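Long-range contacts in tRNA dimethylallyltransferase (Bacillus halodurans, PDB 3EXA), which probably transfers a dimethylallyl group from dimethylallyl diphosphate to the adenine at position 37 of tRNAs that read codons beginning with uridine: residues A[20-25]-A[54-59]; A[31-36]-A[61-66]; A[35-40]-A[234-239]; A[107-112]-A[190-195]. All blocks are in the same frame, centred on the assembly; numbering follows the deposited sequence.

Contact 1. Residues A[20-25]-A[54-59]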
# COMPACT_ATOMS: atom_id res chain seq x y z
N SER A 20 -17.29 -36.17 -10.82
CA SER A 20 -16.17 -35.51 -11.48
C SER A 20 -15.13 -36.47 -12.04
O SER A 20 -14.56 -36.21 -13.10
CB SER A 20 -15.49 -34.51 -10.52
OG SER A 20 -15.01 -35.15 -9.36
N VAL A 21 -14.85 -37.58 -11.36
CA VAL A 21 -13.85 -38.50 -11.89
C VAL A 21 -14.41 -39.24 -13.10
O VAL A 21 -13.66 -39.61 -14.00
CB VAL A 21 -13.39 -39.53 -10.85
CG1 VAL A 21 -13.08 -38.83 -9.52
CG2 VAL A 21 -14.45 -40.59 -10.66
N MSE A 22 -15.72 -39.46 -13.11
CA MSE A 22 -16.37 -40.17 -14.21
C MSE A 22 -16.45 -39.26 -15.43
O MSE A 22 -16.38 -39.73 -16.56
CB MSE A 22 -17.78 -40.63 -13.82
CG MSE A 22 -17.84 -41.79 -12.79
SE MSE A 22 -16.98 -43.49 -13.30
CE MSE A 22 -15.59 -43.61 -11.92
N LEU A 23 -16.61 -37.97 -15.19
CA LEU A 23 -16.67 -37.02 -16.27
C LEU A 23 -15.29 -36.84 -16.87
O LEU A 23 -15.13 -36.69 -18.08
CB LEU A 23 -17.19 -35.68 -15.76
CG LEU A 23 -18.70 -35.59 -15.59
CD1 LEU A 23 -19.06 -34.23 -15.04
CD2 LEU A 23 -19.38 -35.81 -16.94
N ALA A 24 -14.27 -36.85 -16.01
CA ALA A 24 -12.90 -36.66 -16.47
C ALA A 24 -12.35 -37.87 -17.22
O ALA A 24 -11.38 -37.75 -17.98
CB ALA A 24 -12.00 -36.32 -15.28
N LYS A 25 -12.96 -39.02 -17.00
CA LYS A 25 -12.54 -40.25 -17.66
C LYS A 25 -12.89 -40.22 -19.14
O LYS A 25 -12.03 -40.42 -20.01
CB LYS A 25 -13.19 -41.46 -17.00
CG LYS A 25 -12.60 -41.82 -15.65
CD LYS A 25 -13.41 -42.93 -15.01
CE LYS A 25 -12.76 -43.41 -13.72
NZ LYS A 25 -11.46 -44.09 -13.98
N GLU A 54 -10.62 -43.38 -5.04
CA GLU A 54 -11.72 -42.58 -5.56
C GLU A 54 -11.28 -41.84 -6.83
O GLU A 54 -12.10 -41.57 -7.71
CB GLU A 54 -12.19 -41.56 -4.51
CG GLU A 54 -12.65 -42.18 -3.20
CD GLU A 54 -13.06 -41.14 -2.18
OE1 GLU A 54 -14.20 -40.62 -2.27
OE2 GLU A 54 -12.25 -40.82 -1.29
N MSE A 55 -10.00 -41.50 -6.91
CA MSE A 55 -9.46 -40.80 -8.08
C MSE A 55 -9.56 -41.72 -9.28
O MSE A 55 -9.67 -41.27 -10.43
CB MSE A 55 -8.00 -40.43 -7.86
CG MSE A 55 -7.78 -39.42 -6.76
SE MSE A 55 -5.93 -38.92 -6.54
CE MSE A 55 -6.14 -37.66 -5.08
N ASP A 56 -9.49 -43.01 -9.00
CA ASP A 56 -9.58 -44.04 -10.02
C ASP A 56 -8.77 -43.65 -11.25
O ASP A 56 -9.31 -43.53 -12.34
CB ASP A 56 -11.05 -44.27 -10.38
CG ASP A 56 -11.27 -45.56 -11.15
OD1 ASP A 56 -10.53 -46.54 -10.90
OD2 ASP A 56 -12.20 -45.61 -11.98
N GLY A 57 -7.47 -43.45 -11.05
CA GLY A 57 -6.60 -43.10 -12.16
C GLY A 57 -6.52 -41.64 -12.56
O GLY A 57 -5.48 -41.17 -13.03
N VAL A 58 -7.63 -40.92 -12.40
CA VAL A 58 -7.64 -39.51 -12.76
C VAL A 58 -6.66 -38.76 -11.87
O VAL A 58 -6.68 -38.91 -10.65
CB VAL A 58 -9.03 -38.89 -12.58
CG1 VAL A 58 -9.00 -37.42 -12.98
CG2 VAL A 58 -10.06 -39.64 -13.41
N PRO A 59 -5.78 -37.96 -12.47
CA PRO A 59 -4.80 -37.20 -11.70
C PRO A 59 -5.39 -35.97 -11.00
O PRO A 59 -6.20 -35.23 -11.59
CB PRO A 59 -3.76 -36.81 -12.75
CG PRO A 59 -4.59 -36.67 -13.99
CD PRO A 59 -5.50 -37.88 -13.91

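Contact 2. Residues A[31-36]-A[61-66]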
# COMPACT_ATOMS: atom_id res chain seq x y z
N VAL A 31 -8.00 -33.24 -12.61
CA VAL A 31 -8.75 -32.45 -11.64
C VAL A 31 -7.93 -31.52 -10.79
O VAL A 31 -6.90 -31.90 -10.23
CB VAL A 31 -9.56 -33.33 -10.66
CG1 VAL A 31 -10.33 -32.43 -9.69
CG2 VAL A 31 -10.52 -34.24 -11.40
N ILE A 32 -8.38 -30.28 -10.69
CA ILE A 32 -7.71 -29.32 -9.84
C ILE A 32 -8.64 -29.14 -8.65
O ILE A 32 -9.77 -28.68 -8.81
CB ILE A 32 -7.53 -27.96 -10.50
CG1 ILE A 32 -6.78 -28.13 -11.83
CG2 ILE A 32 -6.77 -27.05 -9.56
CD1 ILE A 32 -6.62 -26.83 -12.58
N SER A 33 -8.16 -29.53 -7.47
CA SER A 33 -8.94 -29.44 -6.24
C SER A 33 -9.17 -27.99 -5.87
O SER A 33 -8.22 -27.22 -5.71
CB SER A 33 -8.23 -30.15 -5.09
OG SER A 33 -8.96 -29.98 -3.88
N GLY A 34 -10.43 -27.60 -5.72
CA GLY A 34 -10.73 -26.23 -5.36
C GLY A 34 -10.97 -26.07 -3.87
O GLY A 34 -11.23 -24.96 -3.41
N ASP A 35 -10.88 -27.16 -3.12
CA ASP A 35 -11.11 -27.15 -1.68
C ASP A 35 -9.83 -26.82 -0.90
O ASP A 35 -8.96 -27.66 -0.72
CB ASP A 35 -11.68 -28.51 -1.26
CG ASP A 35 -11.91 -28.61 0.23
OD1 ASP A 35 -12.68 -29.50 0.64
OD2 ASP A 35 -11.32 -27.82 0.99
N SER A 36 -9.76 -25.58 -0.43
CA SER A 36 -8.61 -25.08 0.31
C SER A 36 -8.14 -25.94 1.48
O SER A 36 -6.97 -25.88 1.85
CB SER A 36 -8.92 -23.67 0.83
OG SER A 36 -10.06 -23.69 1.68
N HIS A 61 -4.60 -32.43 -8.55
CA HIS A 61 -3.59 -31.46 -8.13
C HIS A 61 -4.02 -30.61 -6.95
O HIS A 61 -5.21 -30.42 -6.69
CB HIS A 61 -3.24 -30.53 -9.29
CG HIS A 61 -2.90 -31.24 -10.56
ND1 HIS A 61 -3.85 -31.85 -11.34
CD2 HIS A 61 -1.72 -31.46 -11.17
CE1 HIS A 61 -3.27 -32.42 -12.38
NE2 HIS A 61 -1.97 -32.19 -12.30
N LEU A 62 -3.01 -30.08 -6.25
CA LEU A 62 -3.22 -29.21 -5.11
C LEU A 62 -3.72 -29.94 -3.87
O LEU A 62 -4.47 -29.39 -3.05
CB LEU A 62 -4.17 -28.08 -5.50
CG LEU A 62 -3.51 -26.82 -6.09
CD1 LEU A 62 -2.26 -27.14 -6.90
CD2 LEU A 62 -4.54 -26.11 -6.93
N ILE A 63 -3.32 -31.19 -3.74
CA ILE A 63 -3.69 -31.99 -2.59
C ILE A 63 -2.42 -32.30 -1.82
O ILE A 63 -1.43 -32.75 -2.41
CB ILE A 63 -4.33 -33.31 -2.99
CG1 ILE A 63 -5.53 -33.06 -3.90
CG2 ILE A 63 -4.77 -34.07 -1.75
CD1 ILE A 63 -6.70 -32.42 -3.20
N ASP A 64 -2.44 -32.05 -0.52
CA ASP A 64 -1.28 -32.33 0.30
C ASP A 64 -0.05 -31.55 -0.13
O ASP A 64 1.01 -32.14 -0.36
CB ASP A 64 -1.01 -33.84 0.27
CG ASP A 64 -2.07 -34.62 1.00
OD1 ASP A 64 -2.23 -35.83 0.76
OD2 ASP A 64 -2.75 -34.02 1.85
N ILE A 65 -0.17 -30.23 -0.23
CA ILE A 65 0.95 -29.39 -0.65
C ILE A 65 1.39 -28.36 0.41
O ILE A 65 2.36 -27.63 0.21
CB ILE A 65 0.58 -28.60 -1.91
CG1 ILE A 65 -0.69 -27.79 -1.64
CG2 ILE A 65 0.39 -29.55 -3.08
CD1 ILE A 65 -0.99 -26.76 -2.70
N LYS A 66 0.66 -28.29 1.52
CA LYS A 66 0.98 -27.33 2.58
C LYS A 66 0.87 -27.93 3.98
O LYS A 66 -0.10 -28.61 4.30
CB LYS A 66 0.04 -26.12 2.49
CG LYS A 66 0.38 -25.14 1.39
CD LYS A 66 1.45 -24.19 1.85
CE LYS A 66 1.74 -23.14 0.80
NZ LYS A 66 2.73 -22.17 1.32

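Contact 3. Residues A[35-40]-A[234-239]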
# COMPACT_ATOMS: atom_id res chain seq x y z
N ASP A 35 -10.88 -27.16 -3.12
CA ASP A 35 -11.11 -27.15 -1.68
C ASP A 35 -9.83 -26.82 -0.90
O ASP A 35 -8.96 -27.66 -0.72
CB ASP A 35 -11.68 -28.51 -1.26
CG ASP A 35 -11.91 -28.61 0.23
OD1 ASP A 35 -12.68 -29.50 0.64
OD2 ASP A 35 -11.32 -27.82 0.99
N SER A 36 -9.76 -25.58 -0.43
CA SER A 36 -8.61 -25.08 0.31
C SER A 36 -8.14 -25.94 1.48
O SER A 36 -6.97 -25.88 1.85
CB SER A 36 -8.92 -23.67 0.83
OG SER A 36 -10.06 -23.69 1.68
N MSE A 37 -9.03 -26.73 2.06
CA MSE A 37 -8.63 -27.58 3.18
C MSE A 37 -7.89 -28.83 2.74
O MSE A 37 -7.11 -29.40 3.51
CB MSE A 37 -9.84 -27.97 4.03
CG MSE A 37 -10.32 -26.84 4.93
SE MSE A 37 -8.91 -26.19 6.14
CE MSE A 37 -8.59 -24.44 5.32
N GLN A 38 -8.12 -29.25 1.50
CA GLN A 38 -7.48 -30.43 0.94
C GLN A 38 -5.98 -30.24 0.78
O GLN A 38 -5.26 -31.21 0.54
CB GLN A 38 -8.05 -30.75 -0.44
CG GLN A 38 -9.54 -31.00 -0.48
CD GLN A 38 -9.92 -32.29 0.18
OE1 GLN A 38 -9.70 -32.47 1.38
NE2 GLN A 38 -10.49 -33.21 -0.59
N VAL A 39 -5.49 -29.00 0.89
CA VAL A 39 -4.06 -28.76 0.72
C VAL A 39 -3.23 -29.22 1.90
O VAL A 39 -2.08 -29.62 1.73
CB VAL A 39 -3.74 -27.25 0.45
CG1 VAL A 39 -4.68 -26.69 -0.62
CG2 VAL A 39 -3.81 -26.45 1.75
N TYR A 40 -3.81 -29.17 3.09
CA TYR A 40 -3.10 -29.55 4.32
C TYR A 40 -2.90 -31.04 4.51
O TYR A 40 -3.86 -31.79 4.67
CB TYR A 40 -3.82 -28.97 5.53
CG TYR A 40 -3.88 -27.45 5.54
CD1 TYR A 40 -2.73 -26.70 5.77
CD2 TYR A 40 -5.06 -26.78 5.27
CE1 TYR A 40 -2.76 -25.31 5.74
CE2 TYR A 40 -5.11 -25.40 5.24
CZ TYR A 40 -3.96 -24.67 5.47
OH TYR A 40 -4.00 -23.29 5.44
N ASP A 234 -4.75 -21.56 16.43
CA ASP A 234 -5.03 -20.26 15.81
C ASP A 234 -4.49 -20.15 14.38
O ASP A 234 -4.10 -19.06 13.92
CB ASP A 234 -4.46 -19.17 16.71
CG ASP A 234 -5.08 -19.20 18.08
OD1 ASP A 234 -4.41 -18.86 19.08
OD2 ASP A 234 -6.27 -19.55 18.15
N CYS A 235 -4.48 -21.27 13.68
CA CYS A 235 -4.00 -21.31 12.30
C CYS A 235 -5.19 -21.53 11.39
O CYS A 235 -6.26 -21.95 11.83
CB CYS A 235 -3.01 -22.45 12.09
SG CYS A 235 -1.38 -22.23 12.84
N GLN A 236 -4.99 -21.25 10.11
CA GLN A 236 -6.06 -21.43 9.16
C GLN A 236 -6.60 -22.86 9.23
O GLN A 236 -7.79 -23.09 9.44
CB GLN A 236 -5.55 -21.14 7.75
CG GLN A 236 -6.62 -21.15 6.70
CD GLN A 236 -6.03 -21.01 5.33
OE1 GLN A 236 -5.18 -20.15 5.09
NE2 GLN A 236 -6.47 -21.86 4.41
N SER A 237 -5.69 -23.82 9.08
CA SER A 237 -6.01 -25.25 9.11
C SER A 237 -6.94 -25.68 10.25
O SER A 237 -7.94 -26.36 10.04
CB SER A 237 -4.73 -26.07 9.23
OG SER A 237 -4.17 -25.90 10.53
N VAL A 238 -6.56 -25.28 11.46
CA VAL A 238 -7.28 -25.64 12.66
C VAL A 238 -8.52 -24.82 12.95
O VAL A 238 -9.33 -25.18 13.79
CB VAL A 238 -6.31 -25.57 13.86
CG1 VAL A 238 -7.06 -25.37 15.15
CG2 VAL A 238 -5.49 -26.83 13.91
N GLN A 239 -8.67 -23.72 12.23
CA GLN A 239 -9.84 -22.87 12.43
C GLN A 239 -10.96 -23.36 11.54
O GLN A 239 -12.07 -22.83 11.57
CB GLN A 239 -9.50 -21.41 12.11
CG GLN A 239 -8.59 -20.76 13.15
CD GLN A 239 -8.01 -19.42 12.70
OE1 GLN A 239 -7.52 -19.29 11.59
NE2 GLN A 239 -8.06 -18.43 13.59

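Contact 4. Residues A[107-112]-A[190-195]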
# COMPACT_ATOMS: atom_id res chain seq x y z
N ALA A 107 -12.00 -16.58 -8.00
CA ALA A 107 -10.73 -15.93 -8.23
C ALA A 107 -10.01 -16.53 -9.43
O ALA A 107 -9.28 -15.83 -10.13
CB ALA A 107 -9.86 -16.05 -6.99
N VAL A 108 -10.23 -17.81 -9.68
CA VAL A 108 -9.60 -18.51 -10.81
C VAL A 108 -10.34 -18.28 -12.12
O VAL A 108 -9.72 -18.02 -13.15
CB VAL A 108 -9.54 -20.02 -10.56
CG1 VAL A 108 -9.20 -20.75 -11.85
CG2 VAL A 108 -8.52 -20.33 -9.48
N ILE A 109 -11.66 -18.39 -12.08
CA ILE A 109 -12.43 -18.24 -13.29
C ILE A 109 -12.53 -16.80 -13.76
O ILE A 109 -12.99 -16.55 -14.87
CB ILE A 109 -13.85 -18.80 -13.14
CG1 ILE A 109 -14.64 -17.96 -12.14
CG2 ILE A 109 -13.79 -20.23 -12.70
CD1 ILE A 109 -16.11 -18.36 -12.09
N HIS A 110 -12.11 -15.86 -12.93
CA HIS A 110 -12.18 -14.44 -13.29
C HIS A 110 -10.81 -13.80 -13.35
O HIS A 110 -10.67 -12.65 -13.77
CB HIS A 110 -13.07 -13.68 -12.31
CG HIS A 110 -14.52 -14.00 -12.43
ND1 HIS A 110 -15.28 -14.44 -11.36
CD2 HIS A 110 -15.37 -13.94 -13.48
CE1 HIS A 110 -16.53 -14.63 -11.76
NE2 HIS A 110 -16.61 -14.33 -13.04
N GLN A 111 -9.78 -14.53 -12.93
CA GLN A 111 -8.43 -13.99 -12.94
C GLN A 111 -8.34 -12.64 -12.22
O GLN A 111 -7.73 -11.70 -12.73
CB GLN A 111 -7.94 -13.81 -14.38
CG GLN A 111 -7.63 -15.09 -15.10
CD GLN A 111 -6.61 -15.93 -14.36
OE1 GLN A 111 -6.92 -16.58 -13.36
NE2 GLN A 111 -5.38 -15.91 -14.84
N PHE A 112 -8.95 -12.55 -11.04
CA PHE A 112 -8.92 -11.30 -10.27
C PHE A 112 -7.49 -10.81 -10.05
O PHE A 112 -6.59 -11.59 -9.75
CB PHE A 112 -9.58 -11.48 -8.90
CG PHE A 112 -11.07 -11.63 -8.96
CD1 PHE A 112 -11.84 -10.80 -9.77
CD2 PHE A 112 -11.72 -12.57 -8.17
CE1 PHE A 112 -13.23 -10.92 -9.79
CE2 PHE A 112 -13.11 -12.69 -8.18
CZ PHE A 112 -13.86 -11.86 -8.99
N TYR A 190 -11.68 -17.82 -19.80
CA TYR A 190 -11.74 -19.22 -20.24
C TYR A 190 -13.04 -19.57 -20.99
O TYR A 190 -14.02 -18.82 -20.95
CB TYR A 190 -11.63 -20.19 -19.05
CG TYR A 190 -10.36 -20.10 -18.22
CD1 TYR A 190 -10.34 -19.40 -17.02
CD2 TYR A 190 -9.18 -20.71 -18.65
CE1 TYR A 190 -9.18 -19.32 -16.27
CE2 TYR A 190 -8.01 -20.63 -17.90
CZ TYR A 190 -8.02 -19.93 -16.71
OH TYR A 190 -6.87 -19.83 -15.96
N ASN A 191 -13.00 -20.71 -21.68
CA ASN A 191 -14.18 -21.24 -22.37
C ASN A 191 -14.69 -22.08 -21.21
O ASN A 191 -14.40 -23.28 -21.13
CB ASN A 191 -13.76 -22.14 -23.54
CG ASN A 191 -14.94 -22.84 -24.19
OD1 ASN A 191 -16.04 -22.91 -23.62
ND2 ASN A 191 -14.72 -23.39 -25.38
N LEU A 192 -15.41 -21.44 -20.30
CA LEU A 192 -15.90 -22.11 -19.12
C LEU A 192 -17.32 -22.65 -19.18
O LEU A 192 -18.23 -22.05 -19.77
CB LEU A 192 -15.76 -21.18 -17.91
CG LEU A 192 -16.15 -21.70 -16.51
CD1 LEU A 192 -15.39 -20.94 -15.46
CD2 LEU A 192 -17.65 -21.55 -16.28
N VAL A 193 -17.47 -23.82 -18.56
CA VAL A 193 -18.73 -24.52 -18.41
C VAL A 193 -18.77 -24.85 -16.91
O VAL A 193 -17.92 -25.58 -16.38
CB VAL A 193 -18.78 -25.82 -19.24
CG1 VAL A 193 -20.07 -26.58 -18.94
CG2 VAL A 193 -18.72 -25.49 -20.72
N MSE A 194 -19.74 -24.26 -16.22
CA MSE A 194 -19.89 -24.45 -14.80
C MSE A 194 -21.18 -25.19 -14.50
O MSE A 194 -22.26 -24.76 -14.90
CB MSE A 194 -19.91 -23.08 -14.12
CG MSE A 194 -19.38 -23.08 -12.71
SE MSE A 194 -19.07 -21.29 -12.04
CE MSE A 194 -19.73 -21.55 -10.25
N ILE A 195 -21.08 -26.32 -13.80
CA ILE A 195 -22.27 -27.10 -13.45
C ILE A 195 -22.37 -27.17 -11.94
O ILE A 195 -21.36 -27.15 -11.24
CB ILE A 195 -22.19 -28.55 -13.99
CG1 ILE A 195 -20.94 -29.23 -13.43
CG2 ILE A 195 -22.17 -28.55 -15.53
CD1 ILE A 195 -20.84 -30.68 -13.77

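Contact 1. Residues A[20-25]-A[54-59]
Lys25, on helix 16-25, reaches across to the turn that follows helix 52-55, and its side chain can be traced atom by atom. From CB, chi1 of -74° sets CG beside the backbone N, where it lies 4.0 Å from CG2 of Val58. CD and CE continue an extended chain, and the bend at chi4 (-67°) swings NZ toward Asp56. The sounder of its two bonds there goes to the backbone: Lys25 NZ to Asp56 O is 2.8 Å, with the ammonium in the carbonyl plane. A salt bridge from the same NZ to Asp56 OD2 is also modelled, but OD2 sits too close to the lysine chain for its length to carry weight.

Beside the lysine the valines pack partly on methyls and partly on backbone carbonyls. Val58 CG1 packs on Ala24 CB at 3.9 Å, and its CG2 lies 4.2 Å from Val21 CB and 3.6 Å from the carbonyl O of Val21. Val21 in turn lays CG1 against Glu54 O, 3.4 Å away. A type I' turn from Met55 to Val58, closed by Val58 N to Met55 O at 2.9 Å, brings the valine back to the helix.

Glu54 lies near Thr17, and helix 16-25 begins in the predicted ATP-binding loop. The contact thus packs a later turn on the helix that follows the P-loop, the strand-loop-helix start of a P-loop NTPase fold.

Contact 2. Residues A[31-36]-A[61-66]
Ile32 and His61 form a parallel beta bridge, their CA atoms 4.9 Å apart, with the peptides on either side of Ile32 bonded to the two ends of His61: His61 N donates to Val31 O at 2.9 Å, and Ser33 N to His61 O at 3.2 Å.

Val31 O is gripped twice, because the imidazole of the same histidine folds back on it. A chi1 of -50° keeps CG beside the backbone N, and ND1 donates to Val31 O over 3.2 Å. The bond is nearly straight (166°), with the acceptor in the ring plane; seen from the carbonyl, however, ND1 stands well above its plane, while the backbone N comes in almost on line with the C=O. An alanine in place of His61 would probably leave Val31 O with the backbone N as its remaining donor of the two and open a gap beside Leu84.

Farther on, Ile32 and Leu62 lie side by side and point the same way, Ile32 CG2 3.6 Å from Leu62 CD2. Ile63 then turns its CD1 onto Ser33 CB at 3.3 Å, tighter than normal van der Waals contact.

Strand 60-61 is one of the two edge strands of the sheet within this chain; strand 29-33 stands between it and strand 94-98, where the backbone of Ile32 is hydrogen-bonded to Phe96 and Val98. Helix 74-90 covers Ile32, His61 and Leu62 through Ile85, Leu84 and Phe77.

Contact 3. Residues A[35-40]-A[234-239]
Gln236 OE1 is held by two hydrogen bonds, to Phe72 N and to His125 NE2 of the second subunit, and its amide stands at the rim of the Tyr40 ring. Gln236 NE2 lies in the ring plane, 3.0 Å from Tyr40 OH, but the angle is too poor for a hydrogen bond; the hydroxyl bonds instead to Glu70 O. Ring and amide planes are 85° apart, so the two flat groups meet almost perpendicularly.

The ring face is used as well. Ser237 CB stands 3.8 Å from the centroid of Tyr40 and only 1° off the ring normal, a CH-pi contact, while Val39 CG2 covers the centre of the opposite face. An alanine in place of Tyr40 would probably leave Glu70 O without its hydroxyl mate and take away the flat surface between Val39 and Ser237.

Both segments are loops that enter regions proposed, by similarity, to meet the substrate tRNA, 35-38 and 239-244. The first is shaped by an Asx turn, in which Met37 N donates to Asp35 OD2 at 2.8 Å.

From that turn Met37, a selenomethionine, bends at chi2 and again at chi3 (109°), the torsion that places CE. This methyl comes within 3.5 Å of Gln236 NE2, and SE of Met37 within 4.0 Å of Ser237 O. Ser237 OG turns to another loop, bonding to Pro68 O.

Contact 4. Residues A[107-112]-A[190-195]
Torsions at both ends shape the meeting of Ile109 and Leu192: in Ile109, chi1 of 67° puts CG1 between the backbone N and carbonyl carbon and leaves CG2 beside the N, while in Leu192 chi1 of -177° sends CG anti to its backbone N and chi2 of 155° sets CD1. Leu192 CD1 sits against Ile109 CG2 at 3.3 Å, closer than carbon pairs usually pack, and 3.5 Å from Ile109 CB. The isoleucine is engaged at its other branch too. CD1 ends 4.2 Å from SE of Met194, a selenomethionine, whose side chain crosses that of Ile109 at about a right angle.

Tyr190 presents an edge, not a face, to the helix. Its CE1 is 3.4 Å from Val108 O, which lies in the ring plane, and its CD1 is 4.4 Å from Ile109 CA. The ring therefore slots in beside the C-terminal part of helix 102-110. A single outside hydroxyl ties the two backbones nearby: Ser188 OG is hydrogen-bonded both to Ile109 O and to Tyr190 N.

Tyr190, Leu192 and Met194 direct their CB atoms to this helix, and helix 74-90 adjoins the same side through Ile85 on Tyr190 and Phe77 on Val108. Asn191, Val193 and Ile195 serve the other side, touching helix 294-317, which gives the three-layer alpha/beta/alpha packing found in P-loop NTPases. Within the sheet, strand 191-198 runs between strands 4-9 and 284-288, its backbone hydrogen-bonded to Leu5 and Ala7 on one edge and to Thr285 on the other.

Contact 4 is the buried one, largely apolar, on an inner strand of the parallel sheet; contacts 1, 2 and 3 are partly buried, contact 1 having the exposed residues Lys25 and Asp56. Contact 2 works on the same sheet at its edge strand 60-61 and relies on backbone and imidazole bonds. Contact 1 has a lysine bonded to a turn carbonyl, beside valine packing. It adjoins contact 2 through a probable hydrogen bond between Pro59 O and Val31 N, and touches contact 4 where Leu23 meets Ile195. Contact 3 shares Asp35 and Ser36 with contact 2 and is probably hydrogen-bonded to it through Val39 O, but joins loops, using ring and amide packing at the proposed tRNA-binding regions.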